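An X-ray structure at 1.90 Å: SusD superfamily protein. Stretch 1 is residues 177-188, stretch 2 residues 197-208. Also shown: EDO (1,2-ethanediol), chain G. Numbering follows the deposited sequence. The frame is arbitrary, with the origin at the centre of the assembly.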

# COMPACT_ATOMS: atom_id res chain seq x y z
N SER A 177 -12.83 4.01 17.38
CA SER A 177 -12.02 5.11 16.80
C SER A 177 -12.94 6.26 16.40
O SER A 177 -12.70 7.38 16.81
CB SER A 177 -11.12 4.66 15.64
OG SER A 177 -10.34 5.77 15.07
N MSE A 178 -14.00 5.98 15.65
CA MSE A 178 -14.93 7.06 15.23
C MSE A 178 -15.63 7.66 16.47
O MSE A 178 -15.91 8.87 16.54
CB MSE A 178 -15.96 6.56 14.21
CG MSE A 178 -15.43 5.94 12.97
SE MSE A 178 -14.54 7.39 11.94
CE MSE A 178 -16.10 8.44 11.62
N GLU A 179 -15.94 6.82 17.45
CA GLU A 179 -16.66 7.34 18.59
C GLU A 179 -15.82 8.35 19.34
O GLU A 179 -16.30 9.40 19.74
CB GLU A 179 -17.08 6.19 19.51
CG GLU A 179 -17.94 6.56 20.67
CD GLU A 179 -18.21 5.34 21.56
OE1 GLU A 179 -18.35 4.21 21.01
OE2 GLU A 179 -18.25 5.50 22.79
N TYR A 180 -14.54 8.05 19.50
CA TYR A 180 -13.64 8.96 20.17
C TYR A 180 -13.34 10.22 19.35
O TYR A 180 -13.30 11.30 19.90
CB TYR A 180 -12.32 8.26 20.57
CG TYR A 180 -12.40 7.46 21.84
CD1 TYR A 180 -12.54 8.08 23.07
CD2 TYR A 180 -12.29 6.08 21.81
CE1 TYR A 180 -12.60 7.37 24.23
CE2 TYR A 180 -12.34 5.34 22.98
CZ TYR A 180 -12.49 5.98 24.18
OH TYR A 180 -12.54 5.21 25.33
N PHE A 181 -13.10 10.09 18.05
CA PHE A 181 -12.81 11.26 17.22
C PHE A 181 -14.02 12.24 17.18
O PHE A 181 -13.85 13.47 17.04
CB PHE A 181 -12.47 10.81 15.80
CG PHE A 181 -11.01 10.39 15.58
CD1 PHE A 181 -9.97 11.19 15.97
CD2 PHE A 181 -10.71 9.23 14.88
CE1 PHE A 181 -8.66 10.83 15.72
CE2 PHE A 181 -9.42 8.85 14.67
CZ PHE A 181 -8.38 9.66 15.11
N GLY A 182 -15.24 11.69 17.26
CA GLY A 182 -16.48 12.47 17.23
C GLY A 182 -16.52 13.38 16.03
O GLY A 182 -16.41 12.91 14.90
N ASN A 183 -16.67 14.67 16.30
CA ASN A 183 -16.69 15.73 15.27
C ASN A 183 -15.33 16.38 15.00
O ASN A 183 -15.26 17.34 14.27
CB ASN A 183 -17.71 16.82 15.64
CG ASN A 183 -19.15 16.39 15.42
OD1 ASN A 183 -19.54 15.93 14.33
ND2 ASN A 183 -19.99 16.59 16.44
N MSE A 184 -14.25 15.85 15.55
CA MSE A 184 -12.92 16.44 15.35
C MSE A 184 -12.38 15.95 13.98
O MSE A 184 -11.74 14.91 13.88
CB MSE A 184 -11.95 16.05 16.52
CG MSE A 184 -12.35 16.58 17.96
SE MSE A 184 -11.27 15.95 19.57
CE MSE A 184 -11.38 14.02 19.13
N ASN A 185 -12.65 16.72 12.94
CA ASN A 185 -12.15 16.43 11.57
C ASN A 185 -10.74 16.99 11.30
O ASN A 185 -10.17 16.76 10.23
CB ASN A 185 -13.11 17.02 10.53
CG ASN A 185 -14.40 16.22 10.36
OD1 ASN A 185 -14.88 15.52 11.26
ND2 ASN A 185 -14.97 16.35 9.18
N ASP A 186 -10.18 17.73 12.26
CA ASP A 186 -8.91 18.45 12.07
C ASP A 186 -7.82 17.41 11.90
O ASP A 186 -7.75 16.41 12.60
CB ASP A 186 -8.64 19.39 13.26
CG ASP A 186 -7.44 20.39 13.06
OD1 ASP A 186 -6.50 20.19 12.24
OD2 ASP A 186 -7.43 21.39 13.83
N PHE A 187 -6.97 17.64 10.92
CA PHE A 187 -5.83 16.79 10.72
C PHE A 187 -4.66 17.03 11.68
O PHE A 187 -3.79 16.16 11.77
CB PHE A 187 -5.33 16.94 9.29
CG PHE A 187 -6.20 16.25 8.26
CD1 PHE A 187 -6.08 14.88 8.02
CD2 PHE A 187 -7.06 16.99 7.47
CE1 PHE A 187 -6.84 14.25 7.00
CE2 PHE A 187 -7.84 16.38 6.49
CZ PHE A 187 -7.73 15.03 6.25
N ASP A 188 -4.62 18.17 12.38
CA ASP A 188 -3.37 18.61 13.05
C ASP A 188 -3.70 19.45 14.28
O ASP A 188 -3.21 20.56 14.40
CB ASP A 188 -2.49 19.45 12.10
CG ASP A 188 -1.03 19.61 12.58
OD1 ASP A 188 -0.54 18.77 13.40
OD2 ASP A 188 -0.38 20.58 12.11
C1 EDO G . 6.72 12.22 12.87
O1 EDO G . 7.95 11.48 13.01
C2 EDO G . 5.54 11.35 13.30
O2 EDO G . 5.69 11.07 14.70
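Stretch 2 197-208: YWSKAATECLMG

Stretch 2 enters as an extended segment, Y197 to S199, with phi/psi of -115/147, -64/148 and -142/172, and then winds into a helix from K200 that continues beyond G208. Its start is capped: the S199 side chain, with chi1 at 63° (p), accepts from A202 N at 3.3 Å to S199 OG. This helix runs nearly antiparallel to the helical end of stretch 1, residues 177-181. The angle between their N-to-C directions is 157° (signed crossing angle -157°), and the axes approach to 9.9 Å. The register follows: the CA atoms of S177 and T203 are 7.0 Å apart, those of N185 and K200 5.9 Å, and those of F187 and S199 5.8 Å, so rising numbers in stretch 1 meet falling numbers in stretch 2. Together the two bury 664 Å², both sides summed.

At S177 the contact is polar. Its CA-to-CB bond points toward stretch 2, and T203 OG1 donates to S177 OG at 2.7 Å. T203 OG1 also accepts from W198 NE1 at 2.9 Å, which ties the indole to the first helical turn and links three side chains in sequence.

M178, a selenomethionine, starts sideways, but its m, m, m rotamer brings the end of the side chain nearer, as a knob among K200, T203, E204 and M207. The distances define the hole: M178 SE to T203 CG2 is 3.5 Å, M178 CE to E204 CG 3.7 Å, M178 CE to K200 CE 3.8 Å, and M178 CG to M207 SE, another selenomethionine, 3.5 Å. E179 and Y180 lie out of reach.

F181 points toward stretch 2 and lays one ring face against K200. K200 CB stands 4.2 Å from the F181 ring centroid, 27° off the normal, consistent with a CH-pi contact. At the ring edge, F181 CZ is 4.1 Å from W198 CD1 and F181 CE2 is 3.6 Å from T203 OG1.

The helix then gives way to a type II' turn from F181 to M184, closed by M184 N to F181 O at 2.8 Å. G182 has phi/psi of 53/-122, a positive phi that favours glycine, and its carbonyl receives the lysine: K200 NZ donates to G182 O at 2.8 Å and to N185 OD1 at 2.9 Å. All four K200 chi angles are t, so the extended chain carries its amine from the start of its helix to the loop.

From the last residue of the turn onward, water joins the backbones. Water 1 accepts from K200 N at 3.0 Å and donates to M184 O at 2.9 Å and D186 O at 2.8 Å; water 2 accepts from A201 N at 3.0 Å and donates to N185 O at 3.0 Å. Both thus use amides of the first helical turn.

F187 closes the contact, with F187 CE1 3.7 Å from A201 CB and F187 CD1 3.7 Å from S199 OG.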

# COMPACT_ATOMS: atom_id res chain seq x y z
N TYR A 197 0.08 12.19 11.55
CA TYR A 197 -0.54 11.52 12.70
C TYR A 197 -1.89 11.00 12.24
O TYR A 197 -2.55 11.61 11.41
CB TYR A 197 -0.71 12.50 13.86
CG TYR A 197 0.60 12.81 14.52
CD1 TYR A 197 1.45 13.79 14.02
CD2 TYR A 197 1.03 12.06 15.62
CE1 TYR A 197 2.70 14.06 14.62
CE2 TYR A 197 2.25 12.30 16.23
CZ TYR A 197 3.09 13.30 15.72
OH TYR A 197 4.30 13.55 16.32
N TRP A 198 -2.31 9.88 12.80
CA TRP A 198 -3.57 9.28 12.40
C TRP A 198 -4.72 10.21 12.75
O TRP A 198 -4.62 10.98 13.71
CB TRP A 198 -3.72 7.92 13.09
CG TRP A 198 -4.81 7.04 12.51
CD1 TRP A 198 -6.10 6.99 12.91
CD2 TRP A 198 -4.70 6.15 11.40
NE1 TRP A 198 -6.79 6.09 12.16
CE2 TRP A 198 -5.95 5.55 11.23
CE3 TRP A 198 -3.64 5.77 10.56
CZ2 TRP A 198 -6.20 4.57 10.27
CZ3 TRP A 198 -3.90 4.81 9.60
CH2 TRP A 198 -5.16 4.25 9.45
N SER A 199 -5.78 10.18 11.94
CA SER A 199 -6.85 11.18 12.01
C SER A 199 -8.17 10.49 11.78
O SER A 199 -8.20 9.33 11.37
CB SER A 199 -6.64 12.25 10.93
OG SER A 199 -6.73 11.65 9.60
N LYS A 200 -9.25 11.23 11.96
CA LYS A 200 -10.61 10.75 11.67
C LYS A 200 -10.77 10.34 10.20
O LYS A 200 -11.31 9.27 9.87
CB LYS A 200 -11.63 11.78 12.08
CG LYS A 200 -13.08 11.33 11.98
CD LYS A 200 -13.99 12.50 12.19
CE LYS A 200 -15.36 12.19 11.75
NZ LYS A 200 -16.31 13.20 12.11
N ALA A 201 -10.28 11.17 9.30
CA ALA A 201 -10.29 10.81 7.89
C ALA A 201 -9.60 9.47 7.62
O ALA A 201 -10.02 8.70 6.80
CB ALA A 201 -9.65 11.89 7.10
N ALA A 202 -8.48 9.24 8.28
CA ALA A 202 -7.72 8.04 8.08
C ALA A 202 -8.53 6.83 8.53
O ALA A 202 -8.53 5.78 7.84
CB ALA A 202 -6.38 8.12 8.84
N THR A 203 -9.22 6.96 9.67
CA THR A 203 -10.11 5.91 10.13
C THR A 203 -11.24 5.66 9.12
O THR A 203 -11.62 4.49 8.84
CB THR A 203 -10.69 6.18 11.52
OG1 THR A 203 -9.64 6.02 12.48
CG2 THR A 203 -11.87 5.16 11.87
N GLU A 204 -11.79 6.73 8.56
CA GLU A 204 -12.84 6.57 7.54
C GLU A 204 -12.31 5.86 6.27
O GLU A 204 -13.01 5.05 5.69
CB GLU A 204 -13.48 7.91 7.19
CG GLU A 204 -14.32 8.48 8.32
CD GLU A 204 -15.50 9.26 7.84
OE1 GLU A 204 -16.56 8.63 7.67
OE2 GLU A 204 -15.36 10.47 7.61
N CYS A 205 -11.08 6.19 5.84
CA CYS A 205 -10.44 5.48 4.74
C CYS A 205 -10.29 3.98 5.03
O CYS A 205 -10.64 3.13 4.22
CB CYS A 205 -9.05 6.04 4.45
SG CYS A 205 -9.12 7.63 3.58
N LEU A 206 -9.72 3.68 6.18
CA LEU A 206 -9.61 2.33 6.64
C LEU A 206 -10.97 1.65 6.68
O LEU A 206 -11.08 0.48 6.30
CB LEU A 206 -8.91 2.26 8.01
CG LEU A 206 -8.56 0.88 8.56
CD1 LEU A 206 -7.79 0.03 7.55
CD2 LEU A 206 -7.74 1.08 9.84
N MSE A 207 -12.01 2.34 7.11
CA MSE A 207 -13.33 1.68 7.13
C MSE A 207 -13.78 1.39 5.71
O MSE A 207 -14.34 0.35 5.43
CB MSE A 207 -14.41 2.49 7.88
CG MSE A 207 -14.12 2.66 9.34
SE MSE A 207 -15.46 3.69 10.26
CE MSE A 207 -16.72 2.26 10.42
N GLY A 208 -13.50 2.32 4.78
CA GLY A 208 -13.80 2.07 3.39
C GLY A 208 -13.07 0.84 2.87
O GLY A 208 -13.64 0.04 2.14
O HOH W 1 -9.18 14.00 13.00
O HOH W 2 -9.33 13.91 9.88
O HOH W 3 -3.22 13.99 10.37